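Metallo-carboxypeptidase (Pseudomonas aeruginosa, PDB 4A39) probably acts as a zinc-dependent cytosolic carboxypeptidase of the M14 family, trimming residues from the C-terminal ends of peptides or proteins. Local coordinates at residues Met14-Ile25 with Ala30-Arg41; Leu173-Pro181 with Tyr215-Ala225. All coordinates share one frame; numbering follows the deposited sequence.

Contact 1. Residues Met14-Ile25 with Ala30-Arg41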
# COMPACT_ATOMS: atom_id res chain seq x y z
N MET A 14 0.04 -15.46 -29.71
CA MET A 14 0.64 -15.16 -28.37
C MET A 14 -0.19 -15.85 -27.29
O MET A 14 -1.30 -16.30 -27.54
CB MET A 14 0.62 -13.65 -28.12
CG MET A 14 -0.77 -13.11 -27.83
SD MET A 14 -0.84 -11.32 -27.69
CE MET A 14 -1.12 -10.87 -29.40
N GLN A 15 0.37 -15.92 -26.08
CA GLN A 15 -0.34 -16.54 -24.96
C GLN A 15 -0.30 -15.61 -23.76
O GLN A 15 0.74 -15.03 -23.45
CB GLN A 15 0.28 -17.89 -24.60
CG GLN A 15 0.18 -18.92 -25.71
CD GLN A 15 -0.07 -20.32 -25.19
OE1 GLN A 15 0.74 -20.88 -24.45
NE2 GLN A 15 -1.21 -20.89 -25.57
N ILE A 16 -1.44 -15.47 -23.09
CA ILE A 16 -1.55 -14.60 -21.92
C ILE A 16 -2.00 -15.44 -20.74
O ILE A 16 -2.83 -16.33 -20.88
CB ILE A 16 -2.58 -13.47 -22.19
CG1 ILE A 16 -2.09 -12.62 -23.37
CG2 ILE A 16 -2.76 -12.62 -20.94
CD1 ILE A 16 -3.03 -11.50 -23.78
N ARG A 17 -1.43 -15.15 -19.57
CA ARG A 17 -1.77 -15.90 -18.37
C ARG A 17 -1.56 -15.09 -17.10
O ARG A 17 -0.84 -14.08 -17.10
CB ARG A 17 -0.93 -17.19 -18.31
CG ARG A 17 0.57 -16.96 -18.21
CD ARG A 17 1.33 -18.27 -18.42
NE ARG A 17 2.78 -18.10 -18.39
CZ ARG A 17 3.49 -17.96 -17.28
NH1 ARG A 17 2.90 -17.98 -16.09
NH2 ARG A 17 4.81 -17.80 -17.35
N ALA A 18 -2.19 -15.53 -16.02
CA ALA A 18 -2.08 -14.85 -14.73
C ALA A 18 -2.00 -15.88 -13.60
O ALA A 18 -2.40 -15.60 -12.47
CB ALA A 18 -3.29 -13.95 -14.52
N ASP A 19 -1.47 -17.05 -13.93
CA ASP A 19 -1.34 -18.14 -12.96
C ASP A 19 -0.08 -18.01 -12.11
O ASP A 19 0.83 -18.84 -12.18
CB ASP A 19 -1.36 -19.49 -13.70
CG ASP A 19 -0.21 -19.64 -14.70
OD1 ASP A 19 0.13 -18.65 -15.37
OD2 ASP A 19 0.34 -20.76 -14.81
N PHE A 20 -0.04 -16.96 -11.31
CA PHE A 20 1.09 -16.69 -10.43
C PHE A 20 0.71 -15.70 -9.33
O PHE A 20 -0.38 -15.13 -9.33
CB PHE A 20 2.28 -16.16 -11.25
CG PHE A 20 1.92 -15.07 -12.22
CD1 PHE A 20 1.64 -13.78 -11.78
CD2 PHE A 20 1.85 -15.34 -13.59
CE1 PHE A 20 1.29 -12.77 -12.68
CE2 PHE A 20 1.51 -14.34 -14.50
CZ PHE A 20 1.23 -13.06 -14.04
N ASP A 21 1.64 -15.50 -8.40
CA ASP A 21 1.45 -14.60 -7.26
C ASP A 21 0.93 -13.22 -7.69
O ASP A 21 1.59 -12.51 -8.45
CB ASP A 21 2.78 -14.44 -6.52
CG ASP A 21 2.64 -13.68 -5.21
OD1 ASP A 21 1.89 -12.69 -5.17
OD2 ASP A 21 3.30 -14.08 -4.23
N SER A 22 -0.25 -12.86 -7.18
CA SER A 22 -0.92 -11.58 -7.45
C SER A 22 -1.45 -11.44 -8.87
O SER A 22 -1.86 -10.35 -9.29
CB SER A 22 -0.01 -10.38 -7.12
OG SER A 22 0.96 -10.14 -8.13
N GLY A 23 -1.46 -12.53 -9.61
CA GLY A 23 -1.97 -12.48 -10.96
C GLY A 23 -3.47 -12.23 -11.00
O GLY A 23 -4.21 -12.70 -10.13
N ASN A 24 -3.92 -11.47 -11.99
CA ASN A 24 -5.34 -11.20 -12.15
C ASN A 24 -5.69 -10.77 -13.57
O ASN A 24 -5.31 -9.68 -14.02
CB ASN A 24 -5.82 -10.11 -11.18
CG ASN A 24 -7.32 -9.84 -11.31
OD1 ASN A 24 -7.86 -9.81 -12.41
ND2 ASN A 24 -7.99 -9.63 -10.18
N ILE A 25 -6.42 -11.64 -14.26
CA ILE A 25 -6.89 -11.35 -15.62
C ILE A 25 -7.65 -12.55 -16.16
O ILE A 25 -7.42 -13.69 -15.75
CB ILE A 25 -5.72 -11.04 -16.59
CG1 ILE A 25 -6.21 -10.11 -17.71
CG2 ILE A 25 -5.18 -12.31 -17.23
CD1 ILE A 25 -6.52 -8.71 -17.24
N ALA A 30 -7.05 -13.04 -27.79
CA ALA A 30 -5.73 -12.50 -28.04
C ALA A 30 -5.18 -12.99 -29.39
O ALA A 30 -3.97 -13.09 -29.58
CB ALA A 30 -4.78 -12.90 -26.91
N SER A 31 -6.09 -13.27 -30.32
CA SER A 31 -5.71 -13.75 -31.64
C SER A 31 -5.22 -12.65 -32.59
O SER A 31 -4.51 -12.94 -33.55
CB SER A 31 -6.89 -14.48 -32.29
OG SER A 31 -7.99 -13.61 -32.45
N ASP A 32 -5.61 -11.42 -32.32
CA ASP A 32 -5.23 -10.27 -33.15
C ASP A 32 -4.48 -9.27 -32.26
O ASP A 32 -5.05 -8.71 -31.34
CB ASP A 32 -6.50 -9.63 -33.71
CG ASP A 32 -6.22 -8.46 -34.63
OD1 ASP A 32 -5.09 -7.94 -34.64
OD2 ASP A 32 -7.16 -8.05 -35.35
N PRO A 33 -3.18 -9.05 -32.54
CA PRO A 33 -2.37 -8.12 -31.76
C PRO A 33 -2.94 -6.71 -31.56
O PRO A 33 -2.66 -6.07 -30.54
CB PRO A 33 -1.04 -8.08 -32.52
CG PRO A 33 -0.96 -9.46 -33.11
CD PRO A 33 -2.37 -9.65 -33.62
N ARG A 34 -3.75 -6.23 -32.51
CA ARG A 34 -4.32 -4.90 -32.37
C ARG A 34 -5.73 -4.94 -31.79
O ARG A 34 -6.41 -3.91 -31.71
CB ARG A 34 -4.34 -4.19 -33.74
CG ARG A 34 -2.95 -4.07 -34.39
CD ARG A 34 -2.96 -3.23 -35.68
NE ARG A 34 -3.26 -1.82 -35.43
CZ ARG A 34 -4.37 -1.21 -35.83
NH1 ARG A 34 -5.30 -1.88 -36.50
NH2 ARG A 34 -4.55 0.08 -35.56
N ARG A 35 -6.18 -6.12 -31.39
CA ARG A 35 -7.51 -6.31 -30.82
C ARG A 35 -7.50 -7.25 -29.62
O ARG A 35 -8.39 -8.09 -29.49
CB ARG A 35 -8.47 -6.85 -31.89
CG ARG A 35 -8.61 -5.96 -33.14
CD ARG A 35 -9.54 -4.78 -32.89
NE ARG A 35 -9.78 -3.97 -34.09
CZ ARG A 35 -8.97 -3.01 -34.52
NH1 ARG A 35 -7.85 -2.72 -33.86
NH2 ARG A 35 -9.28 -2.34 -35.62
N ILE A 36 -6.50 -7.14 -28.76
CA ILE A 36 -6.40 -8.00 -27.58
C ILE A 36 -7.48 -7.57 -26.57
O ILE A 36 -7.51 -6.43 -26.14
CB ILE A 36 -5.00 -7.89 -26.95
CG1 ILE A 36 -3.95 -8.27 -28.00
CG2 ILE A 36 -4.89 -8.81 -25.73
CD1 ILE A 36 -2.53 -7.92 -27.60
N ARG A 37 -8.36 -8.50 -26.22
CA ARG A 37 -9.46 -8.22 -25.29
C ARG A 37 -9.28 -9.02 -24.01
O ARG A 37 -9.09 -10.23 -24.06
CB ARG A 37 -10.80 -8.60 -25.94
CG ARG A 37 -11.02 -8.00 -27.32
CD ARG A 37 -11.24 -6.50 -27.28
NE ARG A 37 -12.57 -6.14 -26.79
CZ ARG A 37 -13.03 -4.90 -26.74
NH1 ARG A 37 -12.27 -3.89 -27.15
NH2 ARG A 37 -14.25 -4.65 -26.28
N LEU A 38 -9.34 -8.33 -22.87
CA LEU A 38 -9.17 -8.96 -21.57
C LEU A 38 -10.17 -8.39 -20.57
O LEU A 38 -10.72 -7.32 -20.79
CB LEU A 38 -7.76 -8.69 -21.04
CG LEU A 38 -6.58 -9.02 -21.95
CD1 LEU A 38 -5.33 -8.34 -21.41
CD2 LEU A 38 -6.39 -10.53 -22.03
N ALA A 39 -10.38 -9.11 -19.48
CA ALA A 39 -11.28 -8.65 -18.42
C ALA A 39 -10.61 -8.81 -17.06
O ALA A 39 -9.82 -9.74 -16.85
CB ALA A 39 -12.59 -9.44 -18.45
N ILE A 40 -10.91 -7.90 -16.15
CA ILE A 40 -10.35 -7.96 -14.80
C ILE A 40 -11.23 -8.91 -14.00
O ILE A 40 -12.45 -8.95 -14.16
CB ILE A 40 -10.33 -6.55 -14.15
CG1 ILE A 40 -9.57 -5.58 -15.06
CG2 ILE A 40 -9.66 -6.61 -12.78
CD1 ILE A 40 -9.60 -4.13 -14.59
N ARG A 41 -10.60 -9.71 -13.14
CA ARG A 41 -11.31 -10.68 -12.32
C ARG A 41 -11.71 -10.12 -10.96
O ARG A 41 -10.90 -9.51 -10.26
CB ARG A 41 -10.44 -11.92 -12.11
CG ARG A 41 -11.14 -13.09 -11.42
CD ARG A 41 -10.16 -13.85 -10.54
NE ARG A 41 -9.93 -13.15 -9.28
CZ ARG A 41 -8.73 -12.90 -8.76
NH1 ARG A 41 -7.63 -13.29 -9.40
NH2 ARG A 41 -8.63 -12.25 -7.61
O HOH W 1 -6.67 -14.43 -12.24
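In the N-terminal beta domain of this cytosolic carboxypeptidase, N24 and R41 close one end of the contact by letting a side-chain amide imitate a strand partner. N24 OD1 accepts the backbone N-H of R41 on a lone pair (OD1 to N 2.8 Å, N-H...O angle 162°), while N24 ND2 donates back to R41 O at 2.9 Å. With CG anti to the backbone N (chi1 -178°), the amide of N24 reaches across and holds both backbone groups of one residue. The R41 chain then folds back over it: N24 ND2 lies 3.6 Å above the R41 guanidinium plane, near its centre, with the two planes 27° apart. Outer partners fix the stack, G228 O for N24 ND2 and H227 O for R41 NH2, and a water meets R41 NH1.

The domain is a beta-sandwich, and away from this polar end the segments meet mainly through apolar side chains. Strands 15-17 and 26-29 are the outermost strands of the sheet within this chain, and 36-39 lies next to 26-29, so I16 faces I36 and L38 without backbone pairing. I16 CD1 meets A30 CB and I36 CG2, each 3.8 Å from it, and L38 CD2 slightly farther off. I25 lays CG1 against L38 CB (3.9 Å) and also rests on A39 O. F54 of strand 53-57 packs on I16, I25 and L38 alike. Toward the chain start, M14 bends at its last torsion to bring CE to I36 CD1 at 3.7 Å, with P33 CG 4.0 Å from the same methyl.

Contact 2. Residues Leu173-Pro181 with Tyr215-Ala225; sequences LWVIAQQHP and YLVPNMNPDGA. With ZN (zinc ion), chain C; GEM ((2-guanidinoethylmercapto)succinic acid), chain D.
W174 and Y215 form the tight end of this contact, where two parallel strands carry aromatic side chains on one face of the sheet. Y215 CB sits over the five-membered ring of W174, 3.5 Å from CD2, in a CH-pi contact, and the phenol ring continues as an offset stack, with centroids 4.6 Å apart and planes at 14°. G265 O accepts from W174 NE1, and R162 NH1 is hydrogen-bonded to Y215 OH. I176 and V217 extend the same face side by side; V175 and L216 pack on the other.

These are neighbouring parallel strands of the mixed sheet in the zinc carboxypeptidase domain, joined by a beta-alpha-beta crossover that includes helices 185-196 and 203-211. The ladder ends with A177 N bonded to V217 O; one further bond, M220 N to A177 O (2.8 Å), follows in the loop, where packing gives way to polar groups. N221 bonds in both directions: with CG anti to the backbone N (chi1 -157°), its ND2 donates almost straight to Q179 O (2.9 Å, 173°), while OD1 caps helix 222-226 by accepting from G224 N at 3.0 Å. On this looser side a water lies 2.9 Å from Q178 O and near N221 O, and can donate to either. The loop leads into H180, whose ND1 binds the zinc ion at 2.1 Å; D238 takes its NE2, and carboxylate oxygen O13 of the bound inhibitor is another zinc ligand.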
# COMPACT_ATOMS: atom_id res chain seq x y z
N LEU A 173 5.63 3.18 18.24
CA LEU A 173 5.19 3.73 16.96
C LEU A 173 4.79 2.60 16.02
O LEU A 173 5.62 1.80 15.59
CB LEU A 173 6.32 4.55 16.34
CG LEU A 173 7.07 5.50 17.29
CD1 LEU A 173 8.04 6.33 16.46
CD2 LEU A 173 6.10 6.40 18.04
N TRP A 174 3.50 2.55 15.69
CA TRP A 174 2.96 1.52 14.82
C TRP A 174 2.75 1.91 13.36
O TRP A 174 2.21 2.98 13.05
CB TRP A 174 1.62 1.01 15.36
CG TRP A 174 1.71 0.29 16.66
CD1 TRP A 174 2.04 0.81 17.88
CD2 TRP A 174 1.43 -1.10 16.88
NE1 TRP A 174 1.98 -0.17 18.85
CE2 TRP A 174 1.61 -1.35 18.26
CE3 TRP A 174 1.04 -2.15 16.04
CZ2 TRP A 174 1.41 -2.62 18.82
CZ3 TRP A 174 0.85 -3.41 16.60
CH2 TRP A 174 1.03 -3.63 17.98
N VAL A 175 3.16 1.01 12.47
CA VAL A 175 2.98 1.20 11.04
C VAL A 175 2.56 -0.13 10.43
O VAL A 175 3.29 -1.12 10.54
CB VAL A 175 4.29 1.64 10.36
CG1 VAL A 175 4.04 1.90 8.88
CG2 VAL A 175 4.84 2.88 11.04
N ILE A 176 1.37 -0.16 9.83
CA ILE A 176 0.87 -1.38 9.19
C ILE A 176 0.59 -1.06 7.72
O ILE A 176 0.26 0.08 7.37
CB ILE A 176 -0.40 -1.94 9.88
CG1 ILE A 176 -1.59 -1.02 9.65
CG2 ILE A 176 -0.13 -2.11 11.38
CD1 ILE A 176 -2.88 -1.56 10.21
N ALA A 177 0.69 -2.07 6.87
CA ALA A 177 0.50 -1.84 5.44
C ALA A 177 -0.32 -2.86 4.66
O ALA A 177 -0.44 -4.02 5.04
CB ALA A 177 1.87 -1.71 4.78
N GLN A 178 -0.86 -2.38 3.55
CA GLN A 178 -1.63 -3.16 2.59
C GLN A 178 -2.82 -3.97 3.09
O GLN A 178 -2.94 -5.16 2.76
CB GLN A 178 -0.67 -4.06 1.79
CG GLN A 178 -0.93 -4.05 0.27
CD GLN A 178 0.19 -4.68 -0.54
OE1 GLN A 178 1.36 -4.37 -0.34
NE2 GLN A 178 -0.16 -5.58 -1.46
N GLN A 179 -3.69 -3.35 3.87
CA GLN A 179 -4.90 -4.03 4.32
C GLN A 179 -5.70 -4.37 3.07
O GLN A 179 -6.43 -5.37 3.03
CB GLN A 179 -5.74 -3.13 5.22
CG GLN A 179 -5.23 -2.99 6.63
CD GLN A 179 -6.27 -2.32 7.50
OE1 GLN A 179 -7.24 -2.95 7.93
NE2 GLN A 179 -6.10 -1.02 7.74
N HIS A 180 -5.60 -3.51 2.06
CA HIS A 180 -6.27 -3.73 0.78
C HIS A 180 -5.18 -4.31 -0.11
O HIS A 180 -4.22 -3.61 -0.47
CB HIS A 180 -6.82 -2.40 0.25
CG HIS A 180 -7.91 -1.84 1.10
ND1 HIS A 180 -7.95 -0.52 1.49
CD2 HIS A 180 -9.01 -2.42 1.64
CE1 HIS A 180 -9.02 -0.31 2.24
NE2 HIS A 180 -9.68 -1.45 2.34
N PRO A 181 -5.31 -5.59 -0.49
CA PRO A 181 -4.34 -6.32 -1.31
C PRO A 181 -3.84 -5.69 -2.61
O PRO A 181 -2.68 -5.89 -2.97
CB PRO A 181 -5.02 -7.66 -1.54
CG PRO A 181 -6.47 -7.30 -1.57
CD PRO A 181 -6.57 -6.35 -0.38
N TYR A 215 6.80 -0.75 15.75
CA TYR A 215 5.98 -1.95 15.64
C TYR A 215 5.51 -1.93 14.19
O TYR A 215 4.71 -1.08 13.79
CB TYR A 215 4.80 -1.88 16.61
CG TYR A 215 5.20 -2.04 18.06
CD1 TYR A 215 5.89 -1.04 18.74
CD2 TYR A 215 4.90 -3.22 18.76
CE1 TYR A 215 6.27 -1.19 20.07
CE2 TYR A 215 5.28 -3.38 20.09
CZ TYR A 215 5.96 -2.37 20.74
OH TYR A 215 6.32 -2.51 22.06
N LEU A 216 6.02 -2.88 13.41
CA LEU A 216 5.74 -2.93 11.98
C LEU A 216 5.06 -4.18 11.46
O LEU A 216 5.44 -5.29 11.81
CB LEU A 216 7.06 -2.77 11.21
CG LEU A 216 8.05 -1.70 11.69
CD1 LEU A 216 9.36 -1.87 10.94
CD2 LEU A 216 7.46 -0.32 11.47
N VAL A 217 4.06 -3.99 10.60
CA VAL A 217 3.36 -5.11 9.97
C VAL A 217 3.47 -4.87 8.47
O VAL A 217 2.68 -4.12 7.90
CB VAL A 217 1.86 -5.16 10.35
CG1 VAL A 217 1.18 -6.29 9.57
CG2 VAL A 217 1.70 -5.39 11.85
N PRO A 218 4.48 -5.48 7.82
CA PRO A 218 4.73 -5.35 6.38
C PRO A 218 3.55 -5.64 5.45
O PRO A 218 3.40 -5.00 4.41
CB PRO A 218 5.89 -6.30 6.14
CG PRO A 218 6.65 -6.19 7.42
CD PRO A 218 5.55 -6.27 8.45
N ASN A 219 2.72 -6.63 5.81
CA ASN A 219 1.56 -6.94 4.98
C ASN A 219 0.39 -7.51 5.78
O ASN A 219 0.47 -8.59 6.37
CB ASN A 219 1.94 -7.91 3.85
CG ASN A 219 0.85 -8.00 2.79
OD1 ASN A 219 -0.20 -8.59 3.02
ND2 ASN A 219 1.10 -7.40 1.63
N MET A 220 -0.70 -6.75 5.78
CA MET A 220 -1.92 -7.08 6.51
C MET A 220 -2.89 -8.02 5.81
O MET A 220 -3.88 -8.42 6.41
CB MET A 220 -2.69 -5.80 6.84
CG MET A 220 -2.11 -4.94 7.95
SD MET A 220 -2.29 -5.71 9.56
CE MET A 220 -4.08 -5.71 9.72
N ASN A 221 -2.62 -8.36 4.55
CA ASN A 221 -3.55 -9.21 3.79
C ASN A 221 -2.81 -10.10 2.80
O ASN A 221 -2.94 -9.94 1.59
CB ASN A 221 -4.53 -8.31 3.03
CG ASN A 221 -5.83 -9.02 2.68
OD1 ASN A 221 -5.88 -10.24 2.51
ND2 ASN A 221 -6.90 -8.23 2.55
N PRO A 222 -2.02 -11.07 3.30
CA PRO A 222 -1.27 -11.96 2.42
C PRO A 222 -2.15 -12.79 1.49
O PRO A 222 -1.77 -13.05 0.35
CB PRO A 222 -0.46 -12.82 3.38
CG PRO A 222 -1.30 -12.83 4.63
CD PRO A 222 -1.76 -11.39 4.72
N ASP A 223 -3.32 -13.21 1.97
CA ASP A 223 -4.22 -14.01 1.13
C ASP A 223 -4.68 -13.19 -0.07
O ASP A 223 -4.60 -13.64 -1.21
CB ASP A 223 -5.46 -14.46 1.91
CG ASP A 223 -5.13 -15.37 3.07
OD1 ASP A 223 -3.99 -15.87 3.15
OD2 ASP A 223 -6.03 -15.59 3.91
N GLY A 224 -5.18 -11.99 0.19
CA GLY A 224 -5.64 -11.13 -0.89
C GLY A 224 -4.54 -10.79 -1.89
O GLY A 224 -4.78 -10.81 -3.09
N ALA A 225 -3.35 -10.47 -1.39
CA ALA A 225 -2.25 -10.13 -2.27
C ALA A 225 -1.90 -11.29 -3.19
O ALA A 225 -1.85 -11.14 -4.41
CB ALA A 225 -1.03 -9.72 -1.45
ZN ZN C . -6.74 1.11 0.94
C8 GEM D . -9.55 4.43 2.71
S7 GEM D . -8.18 4.35 3.92
C6 GEM D . -8.51 5.86 4.89
C5 GEM D . -9.20 6.99 4.12
N3 GEM D . -10.60 6.64 3.83
C1 GEM D . -11.58 7.35 4.39
N4 GEM D . -11.28 8.36 5.20
N2 GEM D . -12.85 7.05 4.14
C9 GEM D . -10.43 3.18 2.78
O14 GEM D . -10.19 2.35 3.68
O15 GEM D . -11.33 3.08 1.92
C10 GEM D . -9.02 4.64 1.29
C11 GEM D . -8.12 3.48 0.84
O12 GEM D . -6.99 3.76 0.39
O13 GEM D . -8.60 2.33 0.94
O HOH W 2 -1.96 -7.19 0.91

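In the fold
The two contacts illustrate how an accessory domain can be tied to a catalytic one partly through the stretch after helix 222-226. Contact 1 lies in the N-terminal domain, its centre about 24 Å from that of the chain, whereas contact 2 is about 8 Å from it; the two centres are 28 Å apart. Their margins nevertheless touch, with S22 CB 3.4 Å from A225 O and S22 bonded through its backbone to F226. Residues just past helix 222-226 serve contact 1, and R231, slightly farther on, hydrogen-bonds the inhibitor. Contact 2 alone supplies a zinc ligand, H180, which E183 and H273 join; contact 1 lies away from the metal and the inhibitor pocket.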